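Local structure of transcriptional regulator, IclR family (Alicyclobacillus acidocaldarius subsp. acidocaldarius, 5TJJ) at residues A[108-113]-A[148-153]; A[112-117]-A[159-164]; A[137-140]-A[145-148]; A[91-96]-A[247-252]. The protein probably binds DNA as a transcription factor of the IclR family, pairing a helix-turn-helix domain with a C-terminal domain of the GAF type. One frame throughout, in Å; residues are numbered along the deposited sequence.

Contact 1: A[108-113]-A[148-153]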
# COMPACT_ATOMS: atom_id res chain seq x y z
N VAL A 108 -17.10 4.44 -11.48
CA VAL A 108 -17.15 5.85 -11.91
C VAL A 108 -16.16 6.72 -11.11
O VAL A 108 -16.09 6.62 -9.89
CB VAL A 108 -18.55 6.42 -11.71
CG1 VAL A 108 -18.70 7.73 -12.43
CG2 VAL A 108 -19.60 5.40 -12.17
N LYS A 109 -15.45 7.60 -11.79
CA LYS A 109 -14.45 8.43 -11.12
C LYS A 109 -14.71 9.89 -11.37
O LYS A 109 -15.05 10.28 -12.48
CB LYS A 109 -13.09 8.09 -11.68
CG LYS A 109 -12.01 9.09 -11.36
CD LYS A 109 -10.67 8.48 -11.61
CE LYS A 109 -9.58 9.50 -11.40
NZ LYS A 109 -8.30 8.75 -11.34
N ARG A 110 -14.46 10.70 -10.37
CA ARG A 110 -14.61 12.13 -10.51
C ARG A 110 -13.45 12.76 -11.28
O ARG A 110 -12.30 12.38 -11.11
CB ARG A 110 -14.70 12.78 -9.15
CG ARG A 110 -15.40 14.11 -9.17
CD ARG A 110 -15.10 14.93 -7.94
NE ARG A 110 -15.91 14.51 -6.80
CZ ARG A 110 -17.00 15.14 -6.35
NH1 ARG A 110 -17.62 14.64 -5.28
NH2 ARG A 110 -17.49 16.24 -6.95
N LEU A 111 -13.78 13.72 -12.16
CA LEU A 111 -12.77 14.58 -12.79
C LEU A 111 -12.94 16.01 -12.31
O LEU A 111 -13.89 16.34 -11.60
CB LEU A 111 -12.88 14.54 -14.31
CG LEU A 111 -12.66 13.17 -14.94
CD1 LEU A 111 -12.97 13.23 -16.42
CD2 LEU A 111 -11.26 12.66 -14.70
N ARG A 112 -12.00 16.85 -12.71
CA ARG A 112 -12.17 18.29 -12.58
C ARG A 112 -13.25 18.80 -13.55
O ARG A 112 -13.61 18.14 -14.52
CB ARG A 112 -10.82 19.02 -12.78
CG ARG A 112 -9.76 18.65 -11.74
CD ARG A 112 -8.41 19.31 -11.99
NE ARG A 112 -8.13 20.45 -11.09
CZ ARG A 112 -8.33 21.76 -11.37
NH1 ARG A 112 -8.85 22.15 -12.55
NH2 ARG A 112 -8.01 22.68 -10.46
N ASP A 113 -13.80 19.96 -13.22
CA ASP A 113 -14.73 20.69 -14.04
C ASP A 113 -16.09 20.00 -14.20
O ASP A 113 -16.66 19.93 -15.29
CB ASP A 113 -14.05 21.09 -15.37
CG ASP A 113 -12.86 22.05 -15.14
OD1 ASP A 113 -12.57 22.43 -13.97
OD2 ASP A 113 -12.22 22.44 -16.15
N ARG A 148 -25.47 11.95 -8.19
CA ARG A 148 -25.92 12.21 -6.83
C ARG A 148 -25.04 11.61 -5.71
O ARG A 148 -25.00 12.16 -4.60
CB ARG A 148 -27.34 11.66 -6.65
CG ARG A 148 -28.39 12.41 -7.42
CD ARG A 148 -29.77 12.19 -6.83
NE ARG A 148 -30.39 10.98 -7.35
CZ ARG A 148 -30.90 10.85 -8.57
NH1 ARG A 148 -30.89 11.87 -9.43
NH2 ARG A 148 -31.42 9.70 -8.92
N CYS A 149 -24.38 10.48 -5.98
CA CYS A 149 -23.47 9.94 -4.99
C CYS A 149 -22.22 10.76 -4.80
O CYS A 149 -21.69 10.75 -3.71
CB CYS A 149 -23.06 8.51 -5.28
SG CYS A 149 -24.37 7.33 -4.98
N PHE A 150 -21.73 11.44 -5.84
CA PHE A 150 -20.59 12.37 -5.70
C PHE A 150 -21.08 13.64 -5.01
O PHE A 150 -20.55 14.02 -3.96
CB PHE A 150 -19.95 12.72 -7.04
CG PHE A 150 -19.22 11.58 -7.73
CD1 PHE A 150 -17.98 11.18 -7.31
CD2 PHE A 150 -19.76 10.97 -8.86
CE1 PHE A 150 -17.29 10.15 -7.96
CE2 PHE A 150 -19.08 9.95 -9.52
CZ PHE A 150 -17.84 9.53 -9.07
N LEU A 151 -22.12 14.26 -5.56
CA LEU A 151 -22.60 15.56 -5.09
C LEU A 151 -23.11 15.61 -3.66
O LEU A 151 -22.82 16.55 -2.94
CB LEU A 151 -23.70 16.09 -5.98
CG LEU A 151 -23.34 17.00 -7.13
CD1 LEU A 151 -24.63 17.51 -7.75
CD2 LEU A 151 -22.50 18.18 -6.65
N ALA A 152 -23.85 14.60 -3.25
CA ALA A 152 -24.45 14.60 -1.94
C ALA A 152 -23.43 14.77 -0.81
O ALA A 152 -23.77 15.22 0.31
CB ALA A 152 -25.25 13.31 -1.75
N TYR A 153 -22.18 14.38 -1.10
CA TYR A 153 -21.11 14.46 -0.10
C TYR A 153 -20.16 15.65 -0.26
O TYR A 153 -19.20 15.75 0.48
CB TYR A 153 -20.36 13.13 -0.06
CG TYR A 153 -21.25 12.00 0.38
CD1 TYR A 153 -21.53 11.79 1.72
CD2 TYR A 153 -21.85 11.14 -0.56
CE1 TYR A 153 -22.37 10.75 2.12
CE2 TYR A 153 -22.71 10.12 -0.17
CZ TYR A 153 -22.95 9.92 1.17
OH TYR A 153 -23.76 8.90 1.58

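Contact 2: A[112-117]-A[159-164]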
# COMPACT_ATOMS: atom_id res chain seq x y z
N ARG A 112 -12.00 16.85 -12.71
CA ARG A 112 -12.17 18.29 -12.58
C ARG A 112 -13.25 18.80 -13.55
O ARG A 112 -13.61 18.14 -14.52
CB ARG A 112 -10.82 19.02 -12.78
CG ARG A 112 -9.76 18.65 -11.74
CD ARG A 112 -8.41 19.31 -11.99
NE ARG A 112 -8.13 20.45 -11.09
CZ ARG A 112 -8.33 21.76 -11.37
NH1 ARG A 112 -8.85 22.15 -12.55
NH2 ARG A 112 -8.01 22.68 -10.46
N ASP A 113 -13.80 19.96 -13.22
CA ASP A 113 -14.73 20.69 -14.04
C ASP A 113 -16.09 20.00 -14.20
O ASP A 113 -16.66 19.93 -15.29
CB ASP A 113 -14.05 21.09 -15.37
CG ASP A 113 -12.86 22.05 -15.14
OD1 ASP A 113 -12.57 22.43 -13.97
OD2 ASP A 113 -12.22 22.44 -16.15
N ASP A 114 -16.61 19.54 -13.06
CA ASP A 114 -17.96 18.99 -12.93
C ASP A 114 -18.26 17.80 -13.86
O ASP A 114 -19.39 17.63 -14.29
CB ASP A 114 -19.01 20.10 -13.09
CG ASP A 114 -18.85 21.21 -12.03
OD1 ASP A 114 -18.57 20.92 -10.84
OD2 ASP A 114 -19.04 22.40 -12.39
N ARG A 115 -17.24 17.01 -14.17
CA ARG A 115 -17.42 15.82 -14.98
C ARG A 115 -17.12 14.59 -14.14
O ARG A 115 -16.37 14.64 -13.15
CB ARG A 115 -16.48 15.77 -16.21
CG ARG A 115 -16.44 16.98 -17.13
CD ARG A 115 -17.73 17.22 -17.87
NE ARG A 115 -17.89 16.33 -19.02
CZ ARG A 115 -18.92 16.38 -19.89
NH1 ARG A 115 -19.90 17.29 -19.74
NH2 ARG A 115 -18.97 15.50 -20.90
N VAL A 116 -17.68 13.47 -14.59
CA VAL A 116 -17.32 12.14 -14.10
C VAL A 116 -17.03 11.27 -15.29
O VAL A 116 -17.49 11.58 -16.40
CB VAL A 116 -18.44 11.51 -13.24
CG1 VAL A 116 -18.67 12.34 -11.98
CG2 VAL A 116 -19.73 11.36 -13.99
N ILE A 117 -16.31 10.16 -15.07
CA ILE A 117 -15.94 9.24 -16.15
C ILE A 117 -16.04 7.76 -15.73
O ILE A 117 -15.67 7.38 -14.61
CB ILE A 117 -14.55 9.61 -16.70
CG1 ILE A 117 -14.22 8.83 -17.97
CG2 ILE A 117 -13.46 9.39 -15.68
CD1 ILE A 117 -12.88 9.21 -18.59
N TRP A 159 -23.71 22.27 -4.05
CA TRP A 159 -25.05 21.92 -4.51
C TRP A 159 -25.68 23.15 -5.13
O TRP A 159 -26.25 23.08 -6.21
CB TRP A 159 -26.01 21.47 -3.40
CG TRP A 159 -25.66 20.34 -2.61
CD1 TRP A 159 -24.58 19.51 -2.76
CD2 TRP A 159 -26.42 19.82 -1.52
NE1 TRP A 159 -24.62 18.51 -1.81
CE2 TRP A 159 -25.74 18.66 -1.04
CE3 TRP A 159 -27.61 20.22 -0.89
CZ2 TRP A 159 -26.22 17.90 0.03
CZ3 TRP A 159 -28.07 19.48 0.19
CH2 TRP A 159 -27.38 18.31 0.64
N ARG A 160 -25.61 24.26 -4.41
CA ARG A 160 -26.21 25.50 -4.85
C ARG A 160 -25.57 26.02 -6.13
O ARG A 160 -26.30 26.50 -7.01
CB ARG A 160 -26.19 26.55 -3.76
CG ARG A 160 -27.18 26.26 -2.64
CD ARG A 160 -27.36 27.45 -1.73
NE ARG A 160 -26.21 27.61 -0.86
CZ ARG A 160 -25.96 26.91 0.26
NH1 ARG A 160 -24.86 27.17 0.96
NH2 ARG A 160 -26.81 25.95 0.70
N ARG A 161 -24.24 25.90 -6.27
CA ARG A 161 -23.57 26.31 -7.50
C ARG A 161 -24.07 25.48 -8.68
O ARG A 161 -24.47 26.03 -9.71
CB ARG A 161 -22.03 26.21 -7.41
CG ARG A 161 -21.31 26.71 -8.68
CD ARG A 161 -19.80 26.58 -8.63
NE ARG A 161 -19.36 25.19 -8.39
CZ ARG A 161 -19.42 24.19 -9.28
NH1 ARG A 161 -19.97 24.36 -10.49
NH2 ARG A 161 -18.98 23.00 -8.93
N VAL A 162 -24.06 24.16 -8.53
CA VAL A 162 -24.45 23.26 -9.62
C VAL A 162 -25.93 23.47 -10.03
O VAL A 162 -26.25 23.51 -11.23
CB VAL A 162 -24.17 21.80 -9.24
CG1 VAL A 162 -24.77 20.85 -10.26
CG2 VAL A 162 -22.66 21.57 -9.14
N LEU A 163 -26.79 23.66 -9.03
CA LEU A 163 -28.19 23.97 -9.26
C LEU A 163 -28.44 25.31 -9.94
O LEU A 163 -29.20 25.35 -10.90
CB LEU A 163 -29.03 23.84 -7.98
CG LEU A 163 -29.73 22.46 -7.83
CD1 LEU A 163 -28.77 21.29 -7.65
CD2 LEU A 163 -30.69 22.48 -6.65
N ARG A 164 -27.83 26.39 -9.46
CA ARG A 164 -27.93 27.68 -10.13
C ARG A 164 -27.51 27.60 -11.62
O ARG A 164 -28.08 28.30 -12.45
CB ARG A 164 -27.05 28.74 -9.46
CG ARG A 164 -27.45 29.25 -8.07
CD ARG A 164 -28.78 30.02 -8.02
NE ARG A 164 -29.90 29.10 -7.84
CZ ARG A 164 -30.19 28.44 -6.71
NH1 ARG A 164 -29.45 28.61 -5.59
NH2 ARG A 164 -31.21 27.59 -6.70

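Contact 3: A[137-140]-A[145-148]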
# COMPACT_ATOMS: atom_id res chain seq x y z
N GLN A 137 -16.43 7.17 -21.36
CA GLN A 137 -17.52 8.12 -21.47
C GLN A 137 -17.58 9.01 -20.23
O GLN A 137 -17.51 8.52 -19.10
CB GLN A 137 -18.87 7.43 -21.65
CG GLN A 137 -19.91 8.33 -22.32
CD GLN A 137 -21.29 7.68 -22.45
OE1 GLN A 137 -21.50 6.52 -22.05
NE2 GLN A 137 -22.23 8.42 -23.00
N GLN A 138 -17.69 10.31 -20.47
CA GLN A 138 -17.78 11.31 -19.44
C GLN A 138 -19.19 11.85 -19.35
O GLN A 138 -19.91 11.90 -20.35
CB GLN A 138 -16.85 12.48 -19.73
CG GLN A 138 -15.41 12.09 -20.04
CD GLN A 138 -14.48 13.29 -20.07
OE1 GLN A 138 -14.67 14.26 -19.32
NE2 GLN A 138 -13.49 13.23 -20.92
N PHE A 139 -19.58 12.25 -18.15
CA PHE A 139 -20.91 12.76 -17.85
C PHE A 139 -20.81 13.94 -16.89
O PHE A 139 -19.79 14.11 -16.21
CB PHE A 139 -21.73 11.71 -17.13
CG PHE A 139 -21.79 10.40 -17.82
CD1 PHE A 139 -22.76 10.15 -18.77
CD2 PHE A 139 -20.88 9.40 -17.50
CE1 PHE A 139 -22.83 8.92 -19.40
CE2 PHE A 139 -20.95 8.17 -18.12
CZ PHE A 139 -21.92 7.93 -19.08
N PRO A 140 -21.88 14.75 -16.81
CA PRO A 140 -21.90 15.75 -15.77
C PRO A 140 -22.04 15.10 -14.40
O PRO A 140 -22.71 14.05 -14.27
CB PRO A 140 -23.14 16.57 -16.10
CG PRO A 140 -24.04 15.58 -16.76
CD PRO A 140 -23.11 14.77 -17.61
N ALA A 145 -28.05 8.40 -10.82
CA ALA A 145 -27.70 7.87 -9.49
C ALA A 145 -26.26 8.13 -9.08
O ALA A 145 -25.98 8.55 -7.93
CB ALA A 145 -28.01 6.38 -9.41
N PHE A 146 -25.34 7.89 -10.01
CA PHE A 146 -23.92 8.04 -9.71
C PHE A 146 -23.49 9.50 -9.51
O PHE A 146 -22.58 9.75 -8.70
CB PHE A 146 -23.00 7.31 -10.70
CG PHE A 146 -23.17 7.72 -12.11
CD1 PHE A 146 -22.60 8.89 -12.58
CD2 PHE A 146 -23.87 6.90 -13.00
CE1 PHE A 146 -22.76 9.26 -13.91
CE2 PHE A 146 -24.01 7.27 -14.33
CZ PHE A 146 -23.45 8.45 -14.79
N GLY A 147 -24.11 10.43 -10.23
CA GLY A 147 -23.90 11.85 -10.02
C GLY A 147 -24.25 12.27 -8.60
O GLY A 147 -23.43 12.83 -7.87
N ARG A 148 -25.47 11.95 -8.19
CA ARG A 148 -25.92 12.21 -6.83
C ARG A 148 -25.04 11.61 -5.71
O ARG A 148 -25.00 12.16 -4.60
CB ARG A 148 -27.34 11.66 -6.65
CG ARG A 148 -28.39 12.41 -7.42
CD ARG A 148 -29.77 12.19 -6.83
NE ARG A 148 -30.39 10.98 -7.35
CZ ARG A 148 -30.90 10.85 -8.57
NH1 ARG A 148 -30.89 11.87 -9.43
NH2 ARG A 148 -31.42 9.70 -8.92

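Contact 4: A[91-96]-A[247-252]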
# COMPACT_ATOMS: atom_id res chain seq x y z
N LEU A 91 -12.05 -3.35 -9.70
CA LEU A 91 -12.65 -4.03 -10.87
C LEU A 91 -13.06 -5.45 -10.52
O LEU A 91 -14.14 -5.88 -10.88
CB LEU A 91 -11.72 -4.06 -12.08
CG LEU A 91 -11.18 -2.78 -12.72
CD1 LEU A 91 -10.64 -3.06 -14.12
CD2 LEU A 91 -12.25 -1.70 -12.77
N ALA A 92 -12.19 -6.17 -9.78
CA ALA A 92 -12.45 -7.56 -9.41
C ALA A 92 -13.69 -7.69 -8.53
O ALA A 92 -14.50 -8.59 -8.70
CB ALA A 92 -11.24 -8.15 -8.70
N GLU A 93 -13.85 -6.77 -7.60
CA GLU A 93 -15.04 -6.73 -6.76
C GLU A 93 -16.30 -6.38 -7.61
O GLU A 93 -17.39 -6.86 -7.31
CB GLU A 93 -14.79 -5.75 -5.61
CG GLU A 93 -15.73 -5.88 -4.43
CD GLU A 93 -15.47 -7.05 -3.50
OE1 GLU A 93 -14.32 -7.56 -3.41
OE2 GLU A 93 -16.46 -7.46 -2.83
N LEU A 94 -16.15 -5.58 -8.67
CA LEU A 94 -17.27 -5.32 -9.57
C LEU A 94 -17.78 -6.56 -10.27
O LEU A 94 -18.98 -6.66 -10.53
CB LEU A 94 -16.93 -4.30 -10.65
CG LEU A 94 -16.80 -2.83 -10.28
CD1 LEU A 94 -16.64 -2.02 -11.57
CD2 LEU A 94 -18.00 -2.34 -9.48
N HIS A 95 -16.88 -7.47 -10.64
CA HIS A 95 -17.29 -8.75 -11.21
C HIS A 95 -18.08 -9.59 -10.23
O HIS A 95 -19.01 -10.28 -10.64
CB HIS A 95 -16.12 -9.55 -11.76
CG HIS A 95 -15.57 -9.01 -13.05
ND1 HIS A 95 -14.67 -7.97 -13.10
CD2 HIS A 95 -15.80 -9.38 -14.33
CE1 HIS A 95 -14.35 -7.72 -14.36
NE2 HIS A 95 -15.03 -8.56 -15.13
N GLN A 96 -17.74 -9.51 -8.95
CA GLN A 96 -18.54 -10.20 -7.90
C GLN A 96 -19.97 -9.65 -7.83
O GLN A 96 -20.94 -10.39 -7.67
CB GLN A 96 -17.94 -10.04 -6.52
CG GLN A 96 -16.48 -10.46 -6.34
CD GLN A 96 -16.31 -11.95 -6.19
OE1 GLN A 96 -17.04 -12.74 -6.80
NE2 GLN A 96 -15.32 -12.34 -5.40
N ALA A 247 -18.51 -1.47 -1.66
CA ALA A 247 -18.02 -0.09 -1.50
C ALA A 247 -17.31 0.10 -0.14
O ALA A 247 -16.32 0.83 -0.04
CB ALA A 247 -19.15 0.90 -1.68
N ALA A 248 -17.79 -0.59 0.88
CA ALA A 248 -17.14 -0.64 2.17
C ALA A 248 -15.72 -1.16 2.03
O ALA A 248 -14.80 -0.58 2.60
CB ALA A 248 -17.93 -1.51 3.14
N LYS A 249 -15.53 -2.24 1.27
CA LYS A 249 -14.17 -2.81 1.05
C LYS A 249 -13.23 -1.87 0.31
O LYS A 249 -12.15 -1.57 0.78
CB LYS A 249 -14.25 -4.15 0.34
CG LYS A 249 -14.87 -5.25 1.17
CD LYS A 249 -15.09 -6.50 0.34
CE LYS A 249 -15.80 -7.56 1.15
NZ LYS A 249 -15.51 -8.94 0.65
N VAL A 250 -13.68 -1.38 -0.84
CA VAL A 250 -12.93 -0.42 -1.65
C VAL A 250 -12.65 0.89 -0.90
O VAL A 250 -11.58 1.45 -1.08
CB VAL A 250 -13.63 -0.13 -3.00
CG1 VAL A 250 -12.78 0.77 -3.90
CG2 VAL A 250 -13.92 -1.42 -3.75
N SER A 251 -13.60 1.37 -0.09
CA SER A 251 -13.36 2.49 0.83
C SER A 251 -12.23 2.18 1.78
O SER A 251 -11.30 2.95 1.86
CB SER A 251 -14.61 2.91 1.62
OG SER A 251 -15.62 3.34 0.71
N ALA A 252 -12.26 1.03 2.44
CA ALA A 252 -11.09 0.63 3.26
C ALA A 252 -9.76 0.61 2.42
O ALA A 252 -8.72 1.08 2.90
CB ALA A 252 -11.32 -0.71 3.97

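Contact 1: A[108-113]-A[148-153]
With CG of Arg110 anti to the backbone N (chi1 -157°) and the chain bent at chi3, the guanidinium leaves the strand and comes back toward helix 144-151, beside Phe150. Phe150 meets it with CG beside its own backbone N and anti to the carbonyl carbon, which points the ring at the strand. The two side chains run past each other in opposite directions. CB of Phe150 lies over one face of the guanidinium, off toward its rim, 3.5 Å from Arg110 NH1, and the two flat groups are steeply inclined at 73°, so this is not a stacked cation-pi pair. The ring also leans on the aliphatic base of Arg110, with CE1 of Phe150 3.9 Å from Arg110 CB. A weak hydrogen bond runs from Arg110 NH1 to Phe150 O, 3.3 Å long and bent at 129°. At the far end of the ring, Val108 O sits near the ring plane, 3.5 Å from Phe150 CZ, and CG1 of Val108 packs 3.7 Å from Phe150 CE2. A flat, wholly apolar ring suits this buried place between helix and sheet, and a branched valine gives it a firm wall. Arginine suits the rim, since its CB can rest against the ring while its charged end pairs with Asp154 through NH2, in a salt bridge. Helix 144-151 thus packs against the antiparallel sheet, where Phe150 also touches Val116 of strand 115-122 and Val218 and Val221 of strand 218-227, while Leu151 and Ala152 pack on helix 178-191.

Contact 2: A[112-117]-A[159-164]
Charge carries this contact: Asp114, in the turn between strands 104-110 and 115-122, forms a two-bonded salt bridge with Arg161 of helix 156-164. The guanidinium comes end-on, giving one terminal nitrogen to each carboxylate oxygen. Arg161 NH2 reaches Asp114 OD1 at 2.9 Å with a nearly straight N-H...O angle of 163°, on the syn lone pair of that oxygen and in the guanidinium plane. The second bond, Arg161 NH1 to Asp114 OD2, has the same length of 2.9 Å but is more bent, at 148°. Here the nitrogen approaches from the syn side yet stands out of the carboxylate plane, and the oxygen is tilted from the guanidinium plane. The two groups are nonetheless almost coplanar, and two bonds between them would resist rotation of either one. Arg161 runs out straight from the helix, with CG anti to the backbone N (chi1 -177°), before a bend at chi3 turns its end toward the aspartate. Aspartate suits this turn, since it tolerates the positive phi found here better than most residues and offers a charge to the long arginine. Arg161 has a second partner, Glu165, bound through NH1, so the cation is probably well balanced.

Beyond the ion pair there is little: the methyl CG2 of Val162 only skirts the carboxylate, 4.5 Å from Asp114 OD1, and this buried valine also touches Tyr142. The pairing of strands 104-110 and 115-122 through the turn is that of a beta-hairpin, here tied by an ion pair to a helix outside the sheet, within the GAF-related C-terminal region.

Contact 3: A[137-140]-A[145-148]
An outer strand of the six-stranded antiparallel sheet and the helix that soon follows it in the chain meet here through two phenylalanines, in the core of the GAF-related domain. Phe139, on strand 138-140, and Phe146, on helix 144-151, cross at about a right angle. CZ of Phe146 sits over one face of the Phe139 ring, off toward the rim, 3.9 Å from Phe139 CD2 and 4.0 Å from Phe139 CG. The centroids of the Phe139 and Phe146 rings are 5.3 Å apart and their planes meet at 59°, an oblique pairing that is neither a parallel stack nor a T. Phe146 reaches the strand because chi1 (58°) places its CG between its backbone N and carbonyl carbon. Both rings also rest on Val116 and Leu200, so large apolar side chains suit both positions. With an alanine in place of Phe139, the CZ end of Phe146 would probably lose the ring face it rests on, leaving a gap between the strand and the helix. No hydrogen bond joins the two segments, so the pair is held by shape and dispersion between carbon surfaces, consistent with its buried position.

Contact 4: A[91-96]-A[247-252]
This is a surface contact between two helices, 86-101 and 233-253, carried by a glutamate and a lysine that meet at the edge of their interface. The backbones come nearest at Glu93 and Val250, whose CA atoms are 8.4 Å apart. Glu93 and Lys249 cross at about a right angle, and the closest approach is not between charges: OE2 of Glu93 lies 3.6 Å from the methylene carbon CD of Lys249. The ammonium is farther, with Lys249 NZ 3.9 Å from Glu93 OE2, so the salt bridge is long and mainly electrostatic, with no hydrogen bond between them. Glu93 starts out from its helix with CG anti to the backbone N (chi1 -163°), and a bend at chi2 (76°) then turns the carboxylate beside the lysine chain. Lys249 is extended beyond CG, so its carbons pass the carboxylate on the way to NZ. The same OE2 is also hydrogen-bonded to Ser246 OG, so it has a second partner. Replacing Glu93 by an alanine would probably leave Lys249 without its nearby counter-charge and Ser246 without this partner. Long polar chains suit this partly exposed rim, since their carbons can pack while their ends pair. Farther along helix 233-253, Ser251 OG bonds Ala247 O, 2.7 Å away, and is hydrogen-bonded to Phe212 N of strand 204-212, which ties the helix to the sheet. Both helices lie against that six-stranded sheet: Leu94 packs on strands 104-110, 115-122 and 218-227, Val250 and Ala247 on strand 204-212, and Ala252 touches Tyr72 of the second subunit.

Contacts 1, 2 and 3 form one cluster on the same side of the chain's centre, whereas contact 4 lies apart, its centre about 18 Å from that of contact 1 and about 26 Å from that of contact 2. Contacts 1 and 3 use successive parts of helix 144-151, with centres about 7 Å apart. Sheet pairing ties contact 2 to both: Lys109 N is 2.8 Å from Ile117 O, and Val116 N is 2.7 Å from Phe139 O, each a probable hydrogen bond. A probable hydrogen bond from Trp159 NE1 to Leu151 O (2.9 Å) joins helices 144-151 and 156-164. Along the chain, the other three contacts are nested within the loop that contact 4 closes.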